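Local coordinates for protein HTH-type transcriptional repressor Rv2887 (Mycobacterium tuberculosis, PDB 5HSM) that represses a methyltransferase gene by binding its promoter, represses several other genes, acts as a homodimer, and binds salicylate, para-aminosalicylic acid and gemfibrozil, at residues P57-V60 / C61-L65; Q85-N88 / T89-R92; A140-T143 / A144-R148; V131-A134 / D135-L139; K93-A97 / G98-R102. All blocks are in the same frame, centred on the assembly; numbering follows the deposited sequence.

Contact 1: P57-V60 / C61-L65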
loop_
_atom_site.group_PDB
_atom_site.type_symbol
_atom_site.label_atom_id
_atom_site.label_comp_id
_atom_site.label_asym_id
_atom_site.label_seq_id
_atom_site.Cartn_x
_atom_site.Cartn_y
_atom_site.Cartn_z
ATOM N N PRO A 57 -0.382 -11.970 3.542
ATOM C CA PRO A 57 0.465 -11.640 4.700
ATOM C C PRO A 57 1.310 -12.819 5.216
ATOM O O PRO A 57 2.459 -12.639 5.660
ATOM C CB PRO A 57 -0.554 -11.208 5.758
ATOM C CG PRO A 57 -1.743 -10.756 4.976
ATOM C CD PRO A 57 -1.806 -11.676 3.810
ATOM N N GLU A 58 0.749 -14.023 5.152
ATOM C CA GLU A 58 1.503 -15.224 5.503
ATOM C C GLU A 58 2.707 -15.400 4.597
ATOM O O GLU A 58 3.810 -15.703 5.068
ATOM C CB GLU A 58 0.599 -16.470 5.436
ATOM C CG GLU A 58 -0.361 -16.537 6.607
ATOM C CD GLU A 58 -1.505 -17.525 6.402
ATOM O OE1 GLU A 58 -1.524 -18.235 5.372
ATOM O OE2 GLU A 58 -2.388 -17.577 7.286
ATOM N N PHE A 59 2.505 -15.210 3.295
ATOM C CA PHE A 59 3.625 -15.284 2.369
ATOM C C PHE A 59 4.695 -14.228 2.670
ATOM O O PHE A 59 5.884 -14.527 2.665
ATOM C CB PHE A 59 3.167 -15.126 0.927
ATOM C CG PHE A 59 4.306 -14.976 -0.022
ATOM C CD1 PHE A 59 5.208 -16.018 -0.205
ATOM C CD2 PHE A 59 4.510 -13.789 -0.699
ATOM C CE1 PHE A 59 6.287 -15.873 -1.066
ATOM C CE2 PHE A 59 5.580 -13.634 -1.561
ATOM C CZ PHE A 59 6.468 -14.681 -1.751
ATOM N N VAL A 60 4.274 -12.996 2.921
ATOM C CA VAL A 60 5.230 -11.929 3.244
ATOM C C VAL A 60 6.084 -12.300 4.474
ATOM O O VAL A 60 7.327 -12.183 4.452
ATOM C CB VAL A 60 4.492 -10.597 3.460
ATOM C CG1 VAL A 60 5.428 -9.535 4.013
ATOM C CG2 VAL A 60 3.882 -10.119 2.129
ATOM N N CYS A 61 5.428 -12.785 5.527
ATOM C CA CYS A 61 6.136 -13.257 6.721
ATOM C C CYS A 61 7.120 -14.393 6.406
ATOM O O CYS A 61 8.296 -14.344 6.778
ATOM C CB CYS A 61 5.136 -13.725 7.782
ATOM S SG CYS A 61 5.880 -14.411 9.283
ATOM N N LEU A 62 6.615 -15.426 5.735
ATOM C CA LEU A 62 7.433 -16.548 5.271
ATOM C C LEU A 62 8.696 -16.099 4.515
ATOM O O LEU A 62 9.806 -16.569 4.786
ATOM C CB LEU A 62 6.570 -17.452 4.380
ATOM C CG LEU A 62 6.989 -18.886 4.073
ATOM C CD1 LEU A 62 7.065 -19.706 5.349
ATOM C CD2 LEU A 62 5.993 -19.503 3.104
ATOM N N ARG A 63 8.526 -15.180 3.573
ATOM C CA ARG A 63 9.636 -14.708 2.763
ATOM C C ARG A 63 10.654 -13.943 3.615
ATOM O O ARG A 63 11.879 -14.120 3.468
ATOM C CB ARG A 63 9.117 -13.831 1.617
ATOM C CG ARG A 63 10.211 -13.330 0.706
ATOM C CD ARG A 63 9.721 -13.178 -0.713
ATOM N NE ARG A 63 10.813 -12.867 -1.631
ATOM C CZ ARG A 63 11.685 -13.764 -2.094
ATOM N NH1 ARG A 63 11.608 -15.039 -1.724
ATOM N NH2 ARG A 63 12.640 -13.383 -2.932
ATOM N N MET A 64 10.144 -13.109 4.519
ATOM C CA MET A 64 11.016 -12.350 5.418
ATOM C C MET A 64 11.867 -13.280 6.289
ATOM O O MET A 64 13.068 -13.055 6.483
ATOM C CB MET A 64 10.194 -11.417 6.305
ATOM C CG MET A 64 9.672 -10.195 5.590
ATOM S SD MET A 64 9.031 -8.963 6.734
ATOM C CE MET A 64 7.615 -9.807 7.413
ATOM N N LEU A 65 11.233 -14.320 6.816
ATOM C CA LEU A 65 11.944 -15.303 7.631
ATOM C C LEU A 65 12.899 -16.196 6.833
ATOM O O LEU A 65 13.905 -16.679 7.370
ATOM C CB LEU A 65 10.944 -16.171 8.389
ATOM C CG LEU A 65 10.380 -15.512 9.644
ATOM C CD1 LEU A 65 9.338 -16.413 10.288
ATOM C CD2 LEU A 65 11.513 -15.231 10.619
#
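The Phe59 ring lies alongside the Arg63 side chain one helical turn on, its outer atom CZ 3.7 Å from Arg63 CD. Both side chains leave helix 56-67 in the same direction because each turns its CG away from its own backbone N. The ring plane and the guanidinium plane end up only 9° apart, yet the touch is made by the aliphatic CD, which meets the ring obliquely. Behind them, Arg63 N donates to Phe59 O at 2.9 Å, one of the regular bonds of this helix.

A second pair, Val60 and Met64, works on another side of the same two turns. Met64 bends at its last torsion (chi3 -66°), which brings its CE back to Val60 CG1 at 4.1 Å. Met64 CG rests 3.3 Å from Val60 O. Cys61 and Leu62 face other parts of the subunit: Cys61 meets Val90 and Leu91 of helix 84-96, and Leu62 meets Ala124 of helix 118-139.

Arg63 is a salicylate-binding residue. In this structure its NE forms a salt bridge with Glu128 and its NH2 another with Asp27 of the second subunit. An apolar ring beside the aliphatic shaft thus accompanies a charged end paired with two carboxylates, one from each subunit, which would tie the guanidinium's position to the dimer as well as to its own helix.

Contact 2: Q85-N88 / T89-R92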
loop_
_atom_site.group_PDB
_atom_site.type_symbol
_atom_site.label_atom_id
_atom_site.label_comp_id
_atom_site.label_asym_id
_atom_site.label_seq_id
_atom_site.Cartn_x
_atom_site.Cartn_y
_atom_site.Cartn_z
ATOM N N GLN A 85 0.295 -7.670 16.780
ATOM C CA GLN A 85 -0.783 -8.632 16.987
ATOM C C GLN A 85 -1.107 -9.389 15.697
ATOM O O GLN A 85 -1.270 -10.619 15.701
ATOM C CB GLN A 85 -2.033 -7.923 17.520
ATOM C CG GLN A 85 -1.867 -7.305 18.911
ATOM C CD GLN A 85 -1.221 -5.921 18.888
ATOM O OE1 GLN A 85 -0.887 -5.393 17.827
ATOM N NE2 GLN A 85 -1.046 -5.332 20.068
ATOM N N ALA A 86 -1.192 -8.646 14.597
ATOM C CA ALA A 86 -1.476 -9.228 13.292
ATOM C C ALA A 86 -0.341 -10.161 12.867
ATOM O O ALA A 86 -0.579 -11.231 12.286
ATOM C CB ALA A 86 -1.684 -8.143 12.261
ATOM N N MET A 87 0.892 -9.760 13.161
ATOM C CA MET A 87 2.028 -10.609 12.822
ATOM C C MET A 87 2.011 -11.871 13.673
ATOM O O MET A 87 2.319 -12.949 13.178
ATOM C CB MET A 87 3.355 -9.872 12.998
ATOM C CG MET A 87 4.554 -10.685 12.531
ATOM S SD MET A 87 4.361 -11.227 10.823
ATOM C CE MET A 87 4.476 -9.660 9.962
ATOM N N ASN A 88 1.664 -11.736 14.953
ATOM C CA ASN A 88 1.538 -12.898 15.828
ATOM C C ASN A 88 0.531 -13.886 15.267
ATOM O O ASN A 88 0.770 -15.094 15.271
ATOM C CB ASN A 88 1.122 -12.489 17.243
ATOM C CG ASN A 88 2.243 -11.817 18.012
ATOM O OD1 ASN A 88 3.420 -12.041 17.740
ATOM N ND2 ASN A 88 1.880 -10.996 18.993
ATOM N N THR A 89 -0.598 -13.368 14.786
ATOM C CA THR A 89 -1.604 -14.216 14.151
ATOM C C THR A 89 -1.056 -14.939 12.914
ATOM O O THR A 89 -1.249 -16.149 12.749
ATOM C CB THR A 89 -2.837 -13.399 13.751
ATOM O OG1 THR A 89 -3.444 -12.857 14.932
ATOM C CG2 THR A 89 -3.847 -14.272 13.012
ATOM N N VAL A 90 -0.378 -14.188 12.052
ATOM C CA VAL A 90 0.219 -14.759 10.852
ATOM C C VAL A 90 1.193 -15.879 11.215
ATOM O O VAL A 90 1.175 -16.970 10.627
ATOM C CB VAL A 90 0.945 -13.668 10.025
ATOM C CG1 VAL A 90 1.837 -14.300 8.987
ATOM C CG2 VAL A 90 -0.072 -12.742 9.364
ATOM N N LEU A 91 2.036 -15.605 12.204
ATOM C CA LEU A 91 2.997 -16.572 12.689
ATOM C C LEU A 91 2.328 -17.819 13.269
ATOM O O LEU A 91 2.811 -18.925 13.078
ATOM C CB LEU A 91 3.896 -15.930 13.743
ATOM C CG LEU A 91 4.991 -15.022 13.185
ATOM C CD1 LEU A 91 5.673 -14.299 14.328
ATOM C CD2 LEU A 91 5.999 -15.857 12.403
ATOM N N ARG A 92 1.226 -17.636 13.985
ATOM C CA ARG A 92 0.490 -18.773 14.536
ATOM C C ARG A 92 -0.042 -19.648 13.407
ATOM O O ARG A 92 0.120 -20.871 13.427
ATOM C CB ARG A 92 -0.656 -18.302 15.437
ATOM C CG ARG A 92 -1.498 -19.430 16.022
ATOM C CD ARG A 92 -0.645 -20.404 16.829
ATOM N NE ARG A 92 -1.440 -21.477 17.426
ATOM C CZ ARG A 92 -0.927 -22.604 17.911
ATOM N NH1 ARG A 92 0.383 -22.815 17.869
ATOM N NH2 ARG A 92 -1.727 -23.522 18.437
#
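Met87 and Leu91, one turn apart on helix 84-96, cross obliquely, with Met87 CG 4.2 Å from Leu91 CD1. Met87 sends CG away from its backbone N (chi1 -175°) and then bends at both later torsions, so that the thioether curls round and SD comes within 4.3 Å of Val90 CB. Leu91 CG lies 3.4 Å from Met87 O. Val90 turns CG2 to Ala86 O, at 3.3 Å, while its CG1 goes to helix 56-67. Together Met87, Val90 and Leu91 form the inward side of the helix, against Cys61 of helix 56-67 and, for Met87 and Leu91, Ser73 of helix 73-79.

The outward side is polar. Thr89 turns its hydroxyl back down the helix (chi1 -63°), and OG1 donates to Gln85 O at 3.2 Å. The same oxygen also accepts from Thr89 N at 3.0 Å; the two donors reach it from opposite faces of its carbonyl plane, so one residue satisfies one acceptor twice. Asn88 instead spends OD1 on Ser73 OG, a bond between neighbouring helices.

The helix is thus amphipathic, with Met87, Val90 and Leu91 set on its neighbours and an exposed polar side that includes Gln85, Thr89 and Arg92. By analogy with MarR relatives, helix 84-96 is probably the recognition helix of the winged helix-turn-helix.

Contact 3: A140-T143 / A144-R148; sequences ARLT and APQQR. With SO4 (sulfate ion), chain B.
Gln147 NE2 gives Leu142 O a short and nearly straight hydrogen bond, 2.8 Å with 174° at the hydrogen. The oxygen lies close to the amide plane of the glutamine, whereas the nitrogen stands 37° out of the plane of the carbonyl it serves. An extended side chain carries the amide back to the loop that follows helix 118-139, and Leu142 CB packs 3.8 Å from Gln147 CG on the way.

Next to it, Thr143 and Gln146 close a capping box at the start of helix 144-157. Thr143 sits at the N-cap, its OG1 held between its own backbone N and carbonyl carbon (chi1 76°), where it accepts from Gln146 N at 3.2 Å. In return Gln146 OE1 accepts from Thr143 N at 3.0 Å, and the glutamine chain crosses Leu142 at about a right angle. Gln147 N reaches Thr143 O at 2.8 Å as the helix gets under way.

Further along, Arg148 meets a sulfate ion, probably from the crystallisation liquor, edge-on with two bonds: NE to O1 at 2.8 Å and NH2 to O2 at 2.8 Å. Pro145 CA and Ala144 O lie on one face of the guanidinium, and Arg152 NH1 also bonds the sulfate. On the dimer side, Leu157 of the second subunit packs on Leu142 and Met153 of that subunit on Gln146.

The ionic contact found here is thus that of Arg148, with Arg152, to the sulfate. Consecutive glutamines satisfy backbone groups of the loop in opposite senses, one as acceptor and one as donor, and fix the turn between two helices with uncharged bonds.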
loop_
_atom_site.group_PDB
_atom_site.type_symbol
_atom_site.label_atom_id
_atom_site.label_comp_id
_atom_site.label_asym_id
_atom_site.label_seq_id
_atom_site.Cartn_x
_atom_site.Cartn_y
_atom_site.Cartn_z
ATOM N N ALA A 140 1.482 -9.744 -19.015
ATOM C CA ALA A 140 1.230 -10.285 -20.352
ATOM C C ALA A 140 -0.092 -9.810 -20.974
ATOM O O ALA A 140 -0.408 -10.170 -22.110
ATOM C CB ALA A 140 1.264 -11.804 -20.315
ATOM N N ARG A 141 -0.851 -9.007 -20.236
ATOM C CA ARG A 141 -2.012 -8.313 -20.793
ATOM C C ARG A 141 -1.565 -7.338 -21.876
ATOM O O ARG A 141 -2.342 -6.950 -22.737
ATOM C CB ARG A 141 -2.775 -7.556 -19.706
ATOM C CG ARG A 141 -3.521 -8.424 -18.705
ATOM C CD ARG A 141 -4.171 -7.537 -17.645
ATOM N NE ARG A 141 -5.057 -8.302 -16.772
ATOM C CZ ARG A 141 -5.995 -7.760 -16.001
ATOM N NH1 ARG A 141 -6.184 -6.451 -16.007
ATOM N NH2 ARG A 141 -6.763 -8.531 -15.240
ATOM N N LEU A 142 -0.305 -6.925 -21.809
ATOM C CA LEU A 142 0.273 -6.056 -22.819
ATOM C C LEU A 142 1.084 -6.874 -23.816
ATOM O O LEU A 142 1.637 -7.917 -23.466
ATOM C CB LEU A 142 1.172 -4.998 -22.164
ATOM C CG LEU A 142 0.604 -4.039 -21.118
ATOM C CD1 LEU A 142 1.722 -3.167 -20.546
ATOM C CD2 LEU A 142 -0.472 -3.160 -21.746
ATOM N N THR A 143 1.181 -6.392 -25.050
ATOM C CA THR A 143 2.061 -7.012 -26.039
ATOM C C THR A 143 3.514 -6.884 -25.580
ATOM O O THR A 143 3.820 -6.030 -24.753
ATOM C CB THR A 143 1.904 -6.362 -27.419
ATOM O OG1 THR A 143 2.575 -5.096 -27.422
ATOM C CG2 THR A 143 0.438 -6.142 -27.743
ATOM N N ALA A 144 4.410 -7.715 -26.108
ATOM C CA ALA A 144 5.828 -7.644 -25.722
ATOM C C ALA A 144 6.466 -6.240 -25.884
ATOM O O ALA A 144 7.116 -5.743 -24.941
ATOM C CB ALA A 144 6.635 -8.684 -26.499
ATOM N N PRO A 145 6.290 -5.591 -27.060
ATOM C CA PRO A 145 6.846 -4.233 -27.171
ATOM C C PRO A 145 6.226 -3.274 -26.164
ATOM O O PRO A 145 6.926 -2.411 -25.607
ATOM C CB PRO A 145 6.485 -3.813 -28.602
ATOM C CG PRO A 145 6.261 -5.084 -29.331
ATOM C CD PRO A 145 5.680 -6.029 -28.329
ATOM N N GLN A 146 4.923 -3.413 -25.946
ATOM C CA GLN A 146 4.236 -2.584 -24.966
ATOM C C GLN A 146 4.811 -2.816 -23.573
ATOM O O GLN A 146 4.965 -1.877 -22.800
ATOM C CB GLN A 146 2.734 -2.867 -24.958
ATOM C CG GLN A 146 1.974 -2.207 -26.098
ATOM C CD GLN A 146 0.533 -2.647 -26.129
ATOM O OE1 GLN A 146 0.166 -3.644 -25.505
ATOM N NE2 GLN A 146 -0.295 -1.914 -26.868
ATOM N N GLN A 147 5.112 -4.066 -23.246
ATOM C CA GLN A 147 5.725 -4.386 -21.953
ATOM C C GLN A 147 7.075 -3.708 -21.784
ATOM O O GLN A 147 7.380 -3.182 -20.706
ATOM C CB GLN A 147 5.899 -5.892 -21.788
ATOM C CG GLN A 147 4.600 -6.665 -21.694
ATOM C CD GLN A 147 4.844 -8.160 -21.634
ATOM O OE1 GLN A 147 5.832 -8.609 -21.051
ATOM N NE2 GLN A 147 3.962 -8.936 -22.262
ATOM N N ARG A 148 7.893 -3.727 -22.834
ATOM C CA ARG A 148 9.204 -3.078 -22.727
ATOM C C ARG A 148 9.028 -1.566 -22.526
ATOM O O ARG A 148 9.649 -0.947 -21.639
ATOM C CB ARG A 148 10.059 -3.363 -23.964
ATOM C CG ARG A 148 10.397 -4.843 -24.160
ATOM C CD ARG A 148 11.433 -5.056 -25.276
ATOM N NE ARG A 148 10.976 -4.579 -26.584
ATOM C CZ ARG A 148 10.332 -5.326 -27.480
ATOM N NH1 ARG A 148 10.057 -6.601 -27.225
ATOM N NH2 ARG A 148 9.958 -4.798 -28.639
HETATM S S SO4 B . 11.738 -1.460 -28.093
HETATM O O1 SO4 B . 11.333 -1.839 -26.743
HETATM O O2 SO4 B . 11.026 -2.284 -29.067
HETATM O O3 SO4 B . 11.416 -0.053 -28.330
HETATM O O4 SO4 B . 13.177 -1.671 -28.233
#

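Contact 4: V131-A134 / D135-L139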
loop_
_atom_site.group_PDB
_atom_site.type_symbol
_atom_site.label_atom_id
_atom_site.label_comp_id
_atom_site.label_asym_id
_atom_site.label_seq_id
_atom_site.Cartn_x
_atom_site.Cartn_y
_atom_site.Cartn_z
ATOM N N VAL A 131 4.301 -16.484 -7.158
ATOM C CA VAL A 131 4.097 -15.030 -7.175
ATOM C C VAL A 131 4.762 -14.392 -8.410
ATOM O O VAL A 131 4.172 -13.525 -9.068
ATOM C CB VAL A 131 4.619 -14.394 -5.880
ATOM C CG1 VAL A 131 4.614 -12.874 -5.971
ATOM C CG2 VAL A 131 3.767 -14.856 -4.695
ATOM N N ARG A 132 5.975 -14.832 -8.749
ATOM C CA ARG A 132 6.619 -14.327 -9.968
ATOM C C ARG A 132 5.780 -14.651 -11.208
ATOM O O ARG A 132 5.670 -13.831 -12.146
ATOM C CB ARG A 132 8.027 -14.905 -10.121
ATOM C CG ARG A 132 8.943 -14.565 -8.949
ATOM C CD ARG A 132 10.413 -14.869 -9.264
ATOM N NE ARG A 132 10.999 -13.819 -10.094
ATOM C CZ ARG A 132 11.435 -12.650 -9.623
ATOM N NH1 ARG A 132 11.353 -12.377 -8.329
ATOM N NH2 ARG A 132 11.949 -11.748 -10.448
ATOM N N ALA A 133 5.174 -15.843 -11.203
ATOM C CA ALA A 133 4.320 -16.227 -12.319
ATOM C C ALA A 133 3.071 -15.331 -12.380
ATOM O O ALA A 133 2.654 -14.921 -13.472
ATOM C CB ALA A 133 3.921 -17.700 -12.221
ATOM N N ALA A 134 2.479 -15.031 -11.225
ATOM C CA ALA A 134 1.313 -14.109 -11.181
ATOM C C ALA A 134 1.648 -12.751 -11.780
ATOM O O ALA A 134 0.865 -12.154 -12.556
ATOM C CB ALA A 134 0.829 -13.929 -9.753
ATOM N N ASP A 135 2.823 -12.253 -11.403
ATOM C CA ASP A 135 3.313 -10.979 -11.921
ATOM C C ASP A 135 3.372 -10.995 -13.443
ATOM O O ASP A 135 2.891 -10.062 -14.125
ATOM C CB ASP A 135 4.698 -10.690 -11.350
ATOM C CG ASP A 135 5.144 -9.247 -11.581
ATOM O OD1 ASP A 135 4.771 -8.391 -10.765
ATOM O OD2 ASP A 135 5.887 -8.980 -12.555
ATOM N N ALA A 136 3.961 -12.064 -13.977
ATOM C CA ALA A 136 4.060 -12.206 -15.427
ATOM C C ALA A 136 2.687 -12.283 -16.095
ATOM O O ALA A 136 2.497 -11.768 -17.202
ATOM C CB ALA A 136 4.889 -13.450 -15.788
ATOM N N ARG A 137 1.738 -12.950 -15.442
ATOM C CA ARG A 137 0.393 -13.059 -16.004
ATOM C C ARG A 137 -0.267 -11.695 -16.141
ATOM O O ARG A 137 -0.972 -11.437 -17.125
ATOM C CB ARG A 137 -0.493 -13.967 -15.151
ATOM C CG ARG A 137 -0.203 -15.450 -15.351
ATOM C CD ARG A 137 -1.324 -16.298 -14.797
ATOM N NE ARG A 137 -1.485 -16.184 -13.345
ATOM C CZ ARG A 137 -0.764 -16.865 -12.461
ATOM N NH1 ARG A 137 0.208 -17.681 -12.866
ATOM N NH2 ARG A 137 -1.008 -16.730 -11.168
ATOM N N VAL A 138 -0.069 -10.829 -15.154
ATOM C CA VAL A 138 -0.634 -9.477 -15.299
ATOM C C VAL A 138 0.080 -8.670 -16.386
ATOM O O VAL A 138 -0.566 -8.056 -17.253
ATOM C CB VAL A 138 -0.602 -8.702 -13.974
ATOM C CG1 VAL A 138 -1.040 -7.264 -14.195
ATOM C CG2 VAL A 138 -1.522 -9.389 -12.966
ATOM N N LEU A 139 1.411 -8.693 -16.369
ATOM C CA LEU A 139 2.173 -8.012 -17.418
ATOM C C LEU A 139 1.800 -8.465 -18.840
ATOM O O LEU A 139 1.803 -7.665 -19.767
ATOM C CB LEU A 139 3.664 -8.231 -17.199
ATOM C CG LEU A 139 4.480 -7.085 -16.625
ATOM C CD1 LEU A 139 5.927 -7.517 -16.610
ATOM C CD2 LEU A 139 4.294 -5.804 -17.441
#
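The Arg137 guanidinium lies flat over the preceding turn, with Ala134 CA 3.5 Å and Ala133 O 3.7 Å from its plane, on one face and both near the margin of the group rather than under its centre. Its NE forms a salt bridge with Glu44 of helix 29-49. The site is the end of helix 118-139, the long helix that in the MarR fold links the winged domain to the dimerisation region. A bend at chi3 (-64°) folds the arginine back along its own helix, so that NH2 comes to rest 3.6 Å from Ala134 CB and NH1 3.8 Å from Ala133 CB. The small alanines let the flat group settle on the backbone.

Asp135, a salicylate-binding residue, goes another way. Its CG stands opposite the backbone N (chi1 -167°), and both carboxylate oxygens accept hydrogen bonds from backbone N-H groups of the second subunit, OD1 from Gly31 N and OD2 from Leu30 N, in the opening turn of that subunit's helix 29-49. Such a helix start would be expected to stabilise the negative charge, while Asp26 of the second subunit, whose carboxylate is close to OD1, would act against it. Arg132 NH1 forms a salt bridge with Glu128.

The inner side of the helix is apolar, Val131 meeting Val45 and Leu49, and Val138 meeting Leu30 of the second subunit. Val138 N closes the turn on Ala134 O at 3.1 Å, and Val138 CG2 lies 3.7 Å from that same oxygen.

Contact 5: K93-A97 / G98-R102; sequences KLEDA and GAVAR
Leu94 and Val100 meet across the end of helix 84-96, where a Schellman motif turns the chain out toward the wing of the winged helix-turn-helix. Val100 sets its CG1 opposite the backbone N (chi1 161°), and this fixes a different task for each branch. CG2 goes to Leu94, 3.6 Å from its CB and 4.0 Å from CD1, while CG1 goes to Glu95 CG at 3.7 Å. The valine thus straddles two successive residues of the last turn. Leu94 keeps CG beside its backbone N, with the chain beyond extended, and its other methyl, CD2, also touches the Ala99 methyl. Glu95 is extended beyond CG; it offers Val100 the aliphatic part of its chain, and its OE1 makes a long, weak ion pair with Arg92.

The turn itself is made by the backbone. Leu94 O accepts from Ala99 N at 3.0 Å and from Val100 N at 3.3 Å, the first almost in line with its C=O bond and the second from well above the carbonyl plane. Gly98 N donates to Glu95 O at 2.8 Å. Gly98 has a positive phi of 73°, a conformation easily reached by a residue with no side chain.

Beyond the turn, Ala99 and Ala101 pair through their backbones with Thr117 and Thr115, which bring the chain back from the wing. Val100 also reaches Leu65 of helix 56-67, and on the helix side Glu95 CA directs its hydrogen at Val100 O, 3.4 Å from CA to oxygen.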
loop_
_atom_site.group_PDB
_atom_site.type_symbol
_atom_site.label_atom_id
_atom_site.label_comp_id
_atom_site.label_asym_id
_atom_site.label_seq_id
_atom_site.Cartn_x
_atom_site.Cartn_y
_atom_site.Cartn_z
ATOM N N LYS A 93 -0.668 -19.027 12.410
ATOM C CA LYS A 93 -1.184 -19.807 11.288
ATOM C C LYS A 93 -0.064 -20.532 10.530
ATOM O O LYS A 93 -0.253 -21.666 10.079
ATOM C CB LYS A 93 -1.985 -18.919 10.339
ATOM C CG LYS A 93 -3.359 -18.569 10.882
ATOM C CD LYS A 93 -3.977 -17.393 10.148
ATOM C CE LYS A 93 -5.191 -16.861 10.901
ATOM N NZ LYS A 93 -5.730 -17.858 11.870
ATOM N N LEU A 94 1.102 -19.902 10.412
ATOM C CA LEU A 94 2.231 -20.566 9.758
ATOM C C LEU A 94 2.786 -21.721 10.595
ATOM O O LEU A 94 3.216 -22.737 10.041
ATOM C CB LEU A 94 3.340 -19.562 9.446
ATOM C CG LEU A 94 3.055 -18.616 8.276
ATOM C CD1 LEU A 94 4.135 -17.549 8.166
ATOM C CD2 LEU A 94 2.978 -19.402 6.992
ATOM N N GLU A 95 2.778 -21.574 11.919
ATOM C CA GLU A 95 3.184 -22.671 12.793
ATOM C C GLU A 95 2.219 -23.832 12.603
ATOM O O GLU A 95 2.631 -24.989 12.482
ATOM C CB GLU A 95 3.206 -22.245 14.263
ATOM C CG GLU A 95 4.264 -21.211 14.612
ATOM C CD GLU A 95 4.004 -20.551 15.954
ATOM O OE1 GLU A 95 3.145 -21.061 16.705
ATOM O OE2 GLU A 95 4.649 -19.520 16.252
ATOM N N ASP A 96 0.931 -23.508 12.560
ATOM C CA ASP A 96 -0.113 -24.511 12.367
ATOM C C ASP A 96 0.096 -25.342 11.106
ATOM O O ASP A 96 -0.267 -26.525 11.063
ATOM C CB ASP A 96 -1.499 -23.852 12.301
ATOM C CG ASP A 96 -1.947 -23.295 13.631
ATOM O OD1 ASP A 96 -1.270 -23.563 14.641
ATOM O OD2 ASP A 96 -3.010 -22.632 13.672
ATOM N N ALA A 97 0.644 -24.710 10.075
ATOM C CA ALA A 97 0.878 -25.381 8.803
ATOM C C ALA A 97 2.234 -26.085 8.774
ATOM O O ALA A 97 2.605 -26.677 7.762
ATOM C CB ALA A 97 0.774 -24.385 7.655
ATOM N N GLY A 98 2.965 -26.017 9.884
ATOM C CA GLY A 98 4.259 -26.675 10.000
ATOM C C GLY A 98 5.364 -26.001 9.205
ATOM O O GLY A 98 6.421 -26.594 8.944
ATOM N N ALA A 99 5.128 -24.745 8.836
ATOM C CA ALA A 99 6.077 -23.976 8.033
ATOM C C ALA A 99 7.019 -23.154 8.911
ATOM O O ALA A 99 8.174 -22.910 8.551
ATOM C CB ALA A 99 5.326 -23.068 7.072
ATOM N N VAL A 100 6.504 -22.710 10.052
ATOM C CA VAL A 100 7.287 -21.963 11.022
ATOM C C VAL A 100 7.473 -22.820 12.266
ATOM O O VAL A 100 6.510 -23.415 12.761
ATOM C CB VAL A 100 6.607 -20.617 11.369
ATOM C CG1 VAL A 100 7.136 -20.044 12.676
ATOM C CG2 VAL A 100 6.806 -19.621 10.227
ATOM N N ALA A 101 8.707 -22.895 12.767
ATOM C CA ALA A 101 9.019 -23.802 13.873
ATOM C C ALA A 101 8.362 -23.352 15.180
ATOM O O ALA A 101 8.091 -22.168 15.368
ATOM C CB ALA A 101 10.537 -23.923 14.047
ATOM N N ARG A 102 8.100 -24.302 16.074
ATOM C CA ARG A 102 7.422 -24.008 17.336
ATOM C C ARG A 102 8.313 -23.167 18.251
ATOM O O ARG A 102 9.452 -23.517 18.508
ATOM C CB ARG A 102 6.993 -25.307 18.018
ATOM C CG ARG A 102 5.930 -26.057 17.249
ATOM C CD ARG A 102 4.644 -25.255 17.249
ATOM N NE ARG A 102 3.593 -25.955 16.527
ATOM C CZ ARG A 102 2.811 -26.879 17.072
ATOM N NH1 ARG A 102 2.955 -27.206 18.352
ATOM N NH2 ARG A 102 1.884 -27.473 16.336
#

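Contact 1 is the buried one, central in the chain and joined to three others: its Cys61 packs on contact 2, its Glu58 and Cys61 on contact 5, and its Phe59 on Val131 of contact 4. Contacts 2 and 5 share helix 84-96, body and end; each has a carbonyl with two donors, but in contact 2 the second is a threonine hydroxyl, whereas in contact 5 both are backbone N-H groups of the turn. Contacts 4 and 3 follow each other at the dimer end; contact 3, the surface one, relies on hydrogen bonds from glutamine side-chain amides and a threonine hydroxyl. Contacts 1 and 4 each hold a salicylate-binding residue, and both use charged groups to meet the second subunit.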